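Local coordinates for protein ferredoxin (Trichomonas vaginalis, PDB 1L5P) that carries electrons on a single [2Fe-2S] cluster, linking pyruvate:ferredoxin oxidoreductase to hydrogenase, at residues C49-A57 / E85-L93. Residues are numbered along the deposited sequence; the frame is centred on the assembly and turned at random.
Sequences CKHVSGKVA and ENDGAVFEL
Lys50 and Glu92 form an antiparallel hydrogen-bonded pair: Glu92 N gives to Lys50 O at 2.7 Å, and Lys50 N returns to Glu92 O. On the sheet face they share, Lys50 NZ reaches Glu92 OE1 at 3.0 Å, a salt bridge whose hydrogen bond is weak; bends at chi2 and chi3 bring the lysine end to the carboxylate. Further along, Val90 O takes two donors from the same face of its plane, Val52 N at 3.0 Å and Ser53 N at 3.3 Å. This is a classic beta bulge, set where strands 48-53 and 90-92 run antiparallel in the mixed sheet of the beta-grasp fold of 2Fe-2S ferredoxins; strand 2-7 lies on the other side of 90-92. Ser53 O is gripped by Val90 N, which sits 52° out of the carbonyl plane, and weakly by His51 NE2, which also makes a weak bond to Gly54 O. Beyond the strands, Asn86 ND2 donates to Lys55 O at 2.8 Å, the acceptor lying 10° out of the amide plane of Asn86, while Asn86 OD1 accepts from Ser83 N, so both ends of the amide are used. Val56 CG2 packs against Phe91 CZ at 3.7 Å and also sits over one face of the His51 ring, offset toward its rim.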
loop_
_atom_site.group_PDB
_atom_site.type_symbol
_atom_site.label_atom_id
_atom_site.label_comp_id
_atom_site.label_asym_id
_atom_site.label_seq_id
_atom_site.Cartn_x
_atom_site.Cartn_y
_atom_site.Cartn_z
ATOM N N CYS A 49 -4.860 1.719 2.367
ATOM C CA CYS A 49 -4.844 2.373 1.071
ATOM C C CYS A 49 -5.797 1.585 0.194
ATOM O O CYS A 49 -6.332 0.565 0.630
ATOM C CB CYS A 49 -3.451 2.349 0.483
ATOM S SG CYS A 49 -2.869 0.727 0.121
ATOM N N LYS A 50 -6.033 2.039 -1.031
ATOM C CA LYS A 50 -6.951 1.315 -1.905
ATOM C C LYS A 50 -6.284 0.902 -3.201
ATOM O O LYS A 50 -5.726 1.733 -3.906
ATOM C CB LYS A 50 -8.186 2.163 -2.212
ATOM C CG LYS A 50 -9.343 1.933 -1.268
ATOM C CD LYS A 50 -9.588 3.140 -0.387
ATOM C CE LYS A 50 -10.203 4.278 -1.190
ATOM N NZ LYS A 50 -9.971 5.617 -0.574
ATOM N N HIS A 51 -6.329 -0.392 -3.502
ATOM C CA HIS A 51 -5.751 -0.906 -4.731
ATOM C C HIS A 51 -6.793 -0.719 -5.835
ATOM O O HIS A 51 -7.838 -1.374 -5.828
ATOM C CB HIS A 51 -5.404 -2.388 -4.576
ATOM C CG HIS A 51 -4.976 -3.050 -5.852
ATOM N ND1 HIS A 51 -5.127 -4.403 -6.072
ATOM C CD2 HIS A 51 -4.392 -2.549 -6.965
ATOM C CE1 HIS A 51 -4.652 -4.706 -7.267
ATOM N NE2 HIS A 51 -4.199 -3.597 -7.830
ATOM N N VAL A 52 -6.516 0.187 -6.774
ATOM C CA VAL A 52 -7.450 0.459 -7.864
ATOM C C VAL A 52 -7.056 -0.072 -9.237
ATOM O O VAL A 52 -7.914 -0.203 -10.107
ATOM C CB VAL A 52 -7.738 1.963 -8.020
ATOM C CG1 VAL A 52 -8.464 2.471 -6.779
ATOM C CG2 VAL A 52 -6.444 2.728 -8.276
ATOM N N SER A 53 -5.780 -0.375 -9.445
ATOM C CA SER A 53 -5.359 -0.908 -10.732
ATOM C C SER A 53 -4.081 -1.690 -10.603
ATOM O O SER A 53 -3.319 -1.499 -9.656
ATOM C CB SER A 53 -5.138 0.209 -11.753
ATOM O OG SER A 53 -6.113 1.228 -11.647
ATOM N N GLY A 54 -3.845 -2.571 -11.564
ATOM C CA GLY A 54 -2.628 -3.360 -11.553
ATOM C C GLY A 54 -2.683 -4.666 -10.784
ATOM O O GLY A 54 -3.618 -4.934 -10.033
ATOM N N LYS A 55 -1.656 -5.479 -10.976
ATOM C CA LYS A 55 -1.569 -6.765 -10.318
ATOM C C LYS A 55 -0.960 -6.665 -8.935
ATOM O O LYS A 55 0.139 -6.135 -8.761
ATOM C CB LYS A 55 -0.729 -7.730 -11.154
ATOM C CG LYS A 55 -1.436 -8.278 -12.374
ATOM C CD LYS A 55 -0.428 -8.672 -13.447
ATOM C CE LYS A 55 -1.008 -8.502 -14.850
ATOM N NZ LYS A 55 -2.223 -7.624 -14.869
ATOM N N VAL A 56 -1.689 -7.182 -7.954
ATOM C CA VAL A 56 -1.214 -7.208 -6.581
ATOM C C VAL A 56 -1.727 -8.490 -5.955
ATOM O O VAL A 56 -2.930 -8.774 -5.993
ATOM C CB VAL A 56 -1.712 -6.012 -5.763
ATOM C CG1 VAL A 56 -1.174 -6.118 -4.351
ATOM C CG2 VAL A 56 -1.241 -4.708 -6.405
ATOM N N ALA A 57 -0.798 -9.265 -5.397
ATOM C CA ALA A 57 -1.108 -10.540 -4.764
ATOM C C ALA A 57 -2.228 -10.396 -3.737
ATOM O O ALA A 57 -2.252 -9.440 -2.957
ATOM C CB ALA A 57 0.144 -11.107 -4.120
ATOM N N GLU A 85 6.313 -7.519 -10.782
ATOM C CA GLU A 85 4.927 -7.804 -11.135
ATOM C C GLU A 85 3.954 -6.686 -10.744
ATOM O O GLU A 85 2.840 -6.614 -11.266
ATOM C CB GLU A 85 4.487 -9.124 -10.491
ATOM C CG GLU A 85 4.735 -9.191 -8.993
ATOM C CD GLU A 85 3.660 -9.968 -8.252
ATOM O OE1 GLU A 85 3.885 -11.166 -7.977
ATOM O OE2 GLU A 85 2.594 -9.387 -7.940
ATOM N N ASN A 86 4.375 -5.814 -9.836
ATOM C CA ASN A 86 3.520 -4.722 -9.386
ATOM C C ASN A 86 3.751 -3.422 -10.159
ATOM O O ASN A 86 3.086 -2.414 -9.916
ATOM C CB ASN A 86 3.742 -4.479 -7.890
ATOM C CG ASN A 86 3.584 -5.743 -7.062
ATOM O OD1 ASN A 86 4.519 -6.179 -6.385
ATOM N ND2 ASN A 86 2.397 -6.339 -7.114
ATOM N N ASP A 87 4.696 -3.443 -11.089
ATOM C CA ASP A 87 4.994 -2.253 -11.882
ATOM C C ASP A 87 3.765 -1.741 -12.639
ATOM O O ASP A 87 3.214 -2.425 -13.499
ATOM C CB ASP A 87 6.132 -2.548 -12.870
ATOM C CG ASP A 87 6.663 -1.294 -13.542
ATOM O OD1 ASP A 87 7.548 -1.422 -14.414
ATOM O OD2 ASP A 87 6.199 -0.182 -13.205
ATOM N N GLY A 88 3.340 -0.528 -12.315
ATOM C CA GLY A 88 2.184 0.030 -12.987
ATOM C C GLY A 88 0.938 -0.004 -12.130
ATOM O O GLY A 88 -0.101 0.524 -12.523
ATOM N N ALA A 89 1.032 -0.622 -10.958
ATOM C CA ALA A 89 -0.116 -0.700 -10.060
ATOM C C ALA A 89 -0.474 0.692 -9.566
ATOM O O ALA A 89 0.405 1.542 -9.391
ATOM C CB ALA A 89 0.203 -1.596 -8.886
ATOM N N VAL A 90 -1.761 0.923 -9.347
ATOM C CA VAL A 90 -2.224 2.209 -8.872
ATOM C C VAL A 90 -2.936 2.085 -7.534
ATOM O O VAL A 90 -3.798 1.227 -7.368
ATOM C CB VAL A 90 -3.182 2.823 -9.876
ATOM C CG1 VAL A 90 -3.649 4.191 -9.385
ATOM C CG2 VAL A 90 -2.487 2.927 -11.227
ATOM N N PHE A 91 -2.577 2.940 -6.579
ATOM C CA PHE A 91 -3.203 2.915 -5.262
ATOM C C PHE A 91 -3.738 4.294 -4.906
ATOM O O PHE A 91 -3.129 5.301 -5.224
ATOM C CB PHE A 91 -2.200 2.457 -4.194
ATOM C CG PHE A 91 -1.570 1.127 -4.483
ATOM C CD1 PHE A 91 -0.391 1.049 -5.213
ATOM C CD2 PHE A 91 -2.147 -0.051 -4.012
ATOM C CE1 PHE A 91 0.215 -0.196 -5.467
ATOM C CE2 PHE A 91 -1.556 -1.292 -4.261
ATOM C CZ PHE A 91 -0.372 -1.368 -4.987
ATOM N N GLU A 92 -4.884 4.323 -4.241
ATOM C CA GLU A 92 -5.518 5.562 -3.836
ATOM C C GLU A 92 -5.419 5.700 -2.310
ATOM O O GLU A 92 -5.752 4.773 -1.566
ATOM C CB GLU A 92 -6.961 5.524 -4.322
ATOM C CG GLU A 92 -7.877 6.554 -3.752
ATOM C CD GLU A 92 -9.290 6.363 -4.265
ATOM O OE1 GLU A 92 -10.256 6.484 -3.473
ATOM O OE2 GLU A 92 -9.432 6.079 -5.474
ATOM N N LEU A 93 -4.933 6.848 -1.848
ATOM C CA LEU A 93 -4.771 7.084 -0.421
ATOM C C LEU A 93 -5.976 7.802 0.150
ATOM O O LEU A 93 -6.066 7.878 1.390
ATOM C CB LEU A 93 -3.512 7.909 -0.161
ATOM C CG LEU A 93 -2.183 7.283 -0.590
ATOM C CD1 LEU A 93 -1.385 8.302 -1.390
ATOM C CD2 LEU A 93 -1.396 6.822 0.637
ATOM O OXT LEU A 93 -6.818 8.269 -0.644
#